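Local coordinates for protein Ispd/ispf bifunctional enzyme (Campylobacter jejuni, PDB 1W55) that catalyses two steps of isoprenoid precursor biosynthesis, transferring the cytidylyl group of CTP to 2-C-methyl-D-erythritol 4-phosphate and cyclising 4-diphosphocytidyl-2-C-methyl-D-erythritol 2-phosphate with release of CMP, at the interface of chains A and B. Residues are numbered along the deposited sequence; one frame, centred on the assembly and turned at random. Chains: chain A/B, Ispd/ispf bifunctional enzyme.

The interface of chains A and B. Residues chain A 126, 129-132, 137, 142, 144; chain B 126, 130, 137, 141-145.
The backbone carbonyl oxygen O of A:Thr129 accepts one nearly straight hydrogen bond from across the interface, given by the amide N of B:Ile145 at 2.8 Å, which arrives almost along the C=O axis (166° at the oxygen). It opens an antiparallel intermolecular beta-sheet in the IspD cytidylyltransferase part of the enzyme, plausibly part of the protein's hexameric assembly, where strand 130-132 of chain A pairs with strand 142-145 of chain B, and a two-fold axis repeats the pairing with the chains exchanged. Next along the strands, A:Leu131 and B:Lys143 exchange both of their backbone groups: N of A:Leu131 donates to O of B:Lys143 at 2.9 Å, and N of B:Lys143 donates to O of A:Leu131 at 2.8 Å. Each donor lies in the plane of the carbonyl it meets. This reciprocal pair, with the bond between A:Thr129 and B:Ile145, is consistent with main-chain groups holding the register.

On one face of the strand pair, A:Leu131 and B:Ile145 cross obliquely. CG of the leucine and CG1 of the isoleucine each lie beside their own backbone N, anti to the carbonyl carbon, and the CD1 methyls meet at 3.6 Å. On the opposite face, the ring of A:Phe132, with CG anti to the backbone N (chi1 -175°), takes CD1 of B:Ile142 in plane at its edge, 3.8 Å from ring atom CD1. The aliphatic stem of B:Lys141 crosses the same ring obliquely, its CB 3.8 Å from CE1 and its CD near CZ.

Around the two-fold axis, the two Leu137 side chains reach tip to tip, CD1 of A:Leu137 lying 3.6 Å from CD1 of B:Leu137. Methyl CG1 of A:Val126, anti to its backbone N (chi1 177°), likewise meets CD2 of B:Leu144 head-on at 3.6 Å. That leucine also runs alongside A:Thr130, both side chains pointing the same way, with OG1 of A:Thr130 against CD2 of B:Leu144.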
ATOM      1  N   VAL A 126      34.144  -0.415  -0.362  1.00 40.98           N
ATOM      2  CA  VAL A 126      33.751  -1.559  -1.172  1.00 40.83           C
ATOM      3  C   VAL A 126      34.163  -2.864  -0.477  1.00 41.28           C
ATOM      4  O   VAL A 126      35.315  -3.012  -0.061  1.00 41.15           O
ATOM      5  CB  VAL A 126      34.411  -1.489  -2.582  1.00 41.02           C
ATOM      6  CG1 VAL A 126      34.069  -2.719  -3.411  1.00 40.51           C
ATOM      7  CG2 VAL A 126      33.986  -0.221  -3.315  1.00 38.96           C
ATOM      8  N   THR A 129      35.383  -8.198  -3.904  1.00 36.94           N
ATOM      9  CA  THR A 129      36.574  -8.394  -4.718  1.00 37.22           C
ATOM     10  C   THR A 129      36.565  -7.378  -5.865  1.00 39.21           C
ATOM     11  O   THR A 129      35.565  -7.246  -6.596  1.00 39.89           O
ATOM     12  CB  THR A 129      36.582  -9.822  -5.283  1.00 37.60           C
ATOM     13  OG1 THR A 129      36.564 -10.757  -4.201  1.00 36.08           O
ATOM     14  CG2 THR A 129      37.898 -10.132  -6.029  1.00 35.46           C
ATOM     15  N   THR A 130      37.682  -6.667  -6.004  1.00 39.70           N
ATOM     16  CA  THR A 130      37.850  -5.589  -6.964  1.00 39.65           C
ATOM     17  C   THR A 130      38.966  -5.943  -7.930  1.00 41.90           C
ATOM     18  O   THR A 130      40.117  -6.165  -7.514  1.00 42.43           O
ATOM     19  CB  THR A 130      38.213  -4.279  -6.236  1.00 40.53           C
ATOM     20  OG1 THR A 130      37.189  -3.946  -5.292  1.00 39.81           O
ATOM     21  CG2 THR A 130      38.211  -3.081  -7.212  1.00 38.31           C
ATOM     22  N   LEU A 131      38.633  -6.003  -9.216  1.00 41.62           N
ATOM     23  CA  LEU A 131      39.646  -6.191 -10.252  1.00 42.39           C
ATOM     24  C   LEU A 131      39.882  -4.895 -11.015  1.00 43.53           C
ATOM     25  O   LEU A 131      38.939  -4.183 -11.359  1.00 43.86           O
ATOM     26  CB  LEU A 131      39.261  -7.313 -11.223  1.00 40.95           C
ATOM     27  CG  LEU A 131      38.662  -8.608 -10.667  1.00 42.18           C
ATOM     28  CD1 LEU A 131      38.201  -9.518 -11.793  1.00 40.72           C
ATOM     29  CD2 LEU A 131      39.663  -9.323  -9.768  1.00 44.53           C
ATOM     30  N   PHE A 132      41.157  -4.585 -11.228  1.00 45.87           N
ATOM     31  CA  PHE A 132      41.599  -3.570 -12.175  1.00 48.00           C
ATOM     32  C   PHE A 132      42.261  -4.313 -13.323  1.00 49.86           C
ATOM     33  O   PHE A 132      43.250  -5.027 -13.118  1.00 51.40           O
ATOM     34  CB  PHE A 132      42.590  -2.607 -11.521  1.00 47.53           C
ATOM     35  CG  PHE A 132      42.996  -1.446 -12.405  1.00 51.28           C
ATOM     36  CD1 PHE A 132      42.188  -0.316 -12.512  1.00 48.50           C
ATOM     37  CD2 PHE A 132      44.197  -1.484 -13.128  1.00 56.21           C
ATOM     38  CE1 PHE A 132      42.562   0.754 -13.326  1.00 53.59           C
ATOM     39  CE2 PHE A 132      44.584  -0.415 -13.950  1.00 54.37           C
ATOM     40  CZ  PHE A 132      43.769   0.707 -14.046  1.00 53.81           C
ATOM     41  N   LEU A 137      42.857  -6.188  -6.768  1.00 49.71           N
ATOM     42  CA  LEU A 137      43.341  -5.073  -5.959  1.00 49.21           C
ATOM     43  C   LEU A 137      42.903  -5.285  -4.536  1.00 48.76           C
ATOM     44  O   LEU A 137      41.960  -6.038  -4.285  1.00 50.09           O
ATOM     45  CB  LEU A 137      42.717  -3.759  -6.414  1.00 49.57           C
ATOM     46  CG  LEU A 137      43.116  -3.116  -7.732  1.00 51.75           C
ATOM     47  CD1 LEU A 137      42.476  -1.752  -7.793  1.00 48.33           C
ATOM     48  CD2 LEU A 137      44.636  -3.025  -7.884  1.00 54.79           C
ATOM     49  N   ILE A 142      40.104   0.900  -1.513  1.00 38.90           N
ATOM     50  CA  ILE A 142      39.284   1.521  -2.548  1.00 37.59           C
ATOM     51  C   ILE A 142      38.293   2.496  -1.939  1.00 37.40           C
ATOM     52  O   ILE A 142      37.668   2.186  -0.926  1.00 39.27           O
ATOM     53  CB  ILE A 142      38.547   0.439  -3.369  1.00 37.08           C
ATOM     54  CG1 ILE A 142      39.552  -0.435  -4.141  1.00 38.20           C
ATOM     55  CG2 ILE A 142      37.484   1.062  -4.287  1.00 35.20           C
ATOM     56  CD1 ILE A 142      40.139   0.202  -5.411  1.00 40.86           C
ATOM     57  N   LEU A 144      34.947   4.732  -3.555  1.00 37.48           N
ATOM     58  CA  LEU A 144      34.101   5.215  -4.648  1.00 36.85           C
ATOM     59  C   LEU A 144      33.609   6.596  -4.265  1.00 37.51           C
ATOM     60  O   LEU A 144      32.972   6.768  -3.220  1.00 39.62           O
ATOM     61  CB  LEU A 144      32.921   4.281  -4.932  1.00 36.43           C
ATOM     62  CG  LEU A 144      33.235   2.816  -5.258  1.00 36.26           C
ATOM     63  CD1 LEU A 144      31.945   2.043  -5.497  1.00 35.75           C
ATOM     64  CD2 LEU A 144      34.199   2.641  -6.439  1.00 34.04           C
TER
ATOM     65  N   VAL B 126      31.717   0.366 -12.649  1.00 40.98           N
ATOM     66  CA  VAL B 126      31.663   1.510 -11.751  1.00 40.83           C
ATOM     67  C   VAL B 126      31.782   2.814 -12.551  1.00 41.28           C
ATOM     68  O   VAL B 126      32.690   2.962 -13.374  1.00 41.15           O
ATOM     69  CB  VAL B 126      32.810   1.439 -10.698  1.00 41.02           C
ATOM     70  CG1 VAL B 126      32.811   2.669  -9.802  1.00 40.51           C
ATOM     71  CG2 VAL B 126      32.694   0.171  -9.859  1.00 38.96           C
ATOM     72  N   THR B 130      37.143   6.611  -8.779  1.00 39.70           N
ATOM     73  CA  THR B 130      37.663   5.532  -7.955  1.00 39.65           C
ATOM     74  C   THR B 130      39.063   5.884  -7.485  1.00 41.90           C
ATOM     75  O   THR B 130      39.969   6.105  -8.308  1.00 42.43           O
ATOM     76  CB  THR B 130      37.720   4.222  -8.765  1.00 40.53           C
ATOM     77  OG1 THR B 130      36.413   3.891  -9.249  1.00 39.81           O
ATOM     78  CG2 THR B 130      38.087   3.024  -7.862  1.00 38.31           C
ATOM     79  N   LEU B 137      42.220   6.124 -10.040  1.00 49.71           N
ATOM     80  CA  LEU B 137      42.358   5.009 -10.972  1.00 49.21           C
ATOM     81  C   LEU B 137      41.413   5.222 -12.121  1.00 48.76           C
ATOM     82  O   LEU B 137      40.445   5.976 -11.995  1.00 50.09           O
ATOM     83  CB  LEU B 137      41.953   3.696 -10.313  1.00 49.57           C
ATOM     84  CG  LEU B 137      42.822   3.052  -9.246  1.00 51.75           C
ATOM     85  CD1 LEU B 137      42.251   1.688  -8.945  1.00 48.33           C
ATOM     86  CD2 LEU B 137      44.285   2.959  -9.684  1.00 54.79           C
ATOM     87  N   LYS B 141      38.142   0.533 -16.054  1.00 42.06           N
ATOM     88  CA  LYS B 141      38.848  -0.754 -15.971  1.00 42.82           C
ATOM     89  C   LYS B 141      38.521  -1.541 -14.693  1.00 41.69           C
ATOM     90  O   LYS B 141      39.042  -2.651 -14.474  1.00 40.09           O
ATOM     91  CB  LYS B 141      40.363  -0.533 -16.098  1.00 43.55           C
ATOM     92  CG  LYS B 141      40.773   0.082 -17.440  1.00 47.75           C
ATOM     93  CD  LYS B 141      42.284   0.065 -17.614  1.00 58.56           C
ATOM     94  CE  LYS B 141      42.681   0.429 -19.049  1.00 61.84           C
ATOM     95  NZ  LYS B 141      43.732   1.482 -19.025  1.00 63.93           N
ATOM     96  N   ILE B 142      37.665  -0.958 -13.851  1.00 38.90           N
ATOM     97  CA  ILE B 142      37.299  -1.578 -12.581  1.00 37.59           C
ATOM     98  C   ILE B 142      36.150  -2.552 -12.768  1.00 37.40           C
ATOM     99  O   ILE B 142      35.187  -2.241 -13.467  1.00 39.27           O
ATOM    100  CB  ILE B 142      36.931  -0.495 -11.543  1.00 37.08           C
ATOM    101  CG1 ILE B 142      38.156   0.377 -11.211  1.00 38.20           C
ATOM    102  CG2 ILE B 142      36.297  -1.117 -10.289  1.00 35.20           C
ATOM    103  CD1 ILE B 142      39.181  -0.262 -10.260  1.00 40.86           C
ATOM    104  N   LYS B 143      36.261  -3.723 -12.138  1.00 37.83           N
ATOM    105  CA  LYS B 143      35.134  -4.646 -11.950  1.00 38.45           C
ATOM    106  C   LYS B 143      34.914  -4.900 -10.459  1.00 38.26           C
ATOM    107  O   LYS B 143      35.869  -5.210  -9.737  1.00 38.23           O
ATOM    108  CB  LYS B 143      35.414  -5.994 -12.619  1.00 37.44           C
ATOM    109  CG  LYS B 143      35.071  -6.065 -14.078  1.00 41.56           C
ATOM    110  CD  LYS B 143      35.121  -7.501 -14.581  1.00 42.62           C
ATOM    111  CE  LYS B 143      35.167  -7.549 -16.101  1.00 49.08           C
ATOM    112  NZ  LYS B 143      36.450  -7.024 -16.664  1.00 47.41           N
ATOM    113  N   LEU B 144      33.667  -4.783 -10.000  1.00 37.48           N
ATOM    114  CA  LEU B 144      33.299  -5.266  -8.668  1.00 36.85           C
ATOM    115  C   LEU B 144      32.696  -6.646  -8.835  1.00 37.51           C
ATOM    116  O   LEU B 144      31.709  -6.817  -9.559  1.00 39.62           O
ATOM    117  CB  LEU B 144      32.317  -4.330  -7.957  1.00 36.43           C
ATOM    118  CG  LEU B 144      32.734  -2.866  -7.775  1.00 36.26           C
ATOM    119  CD1 LEU B 144      31.632  -2.091  -7.064  1.00 35.75           C
ATOM    120  CD2 LEU B 144      34.074  -2.692  -7.049  1.00 34.04           C
ATOM    121  N   ILE B 145      33.310  -7.638  -8.193  1.00 34.92           N
ATOM    122  CA  ILE B 145      32.889  -9.015  -8.362  1.00 33.64           C
ATOM    123  C   ILE B 145      31.877  -9.424  -7.288  1.00 34.21           C
ATOM    124  O   ILE B 145      31.942  -8.989  -6.134  1.00 33.02           O
ATOM    125  CB  ILE B 145      34.111  -9.982  -8.379  1.00 33.93           C
ATOM    126  CG1 ILE B 145      35.158  -9.549  -9.418  1.00 35.36           C
ATOM    127  CG2 ILE B 145      33.664 -11.398  -8.637  1.00 30.32           C
ATOM    128  CD1 ILE B 145      34.683  -9.585 -10.892  1.00 34.99           C
TER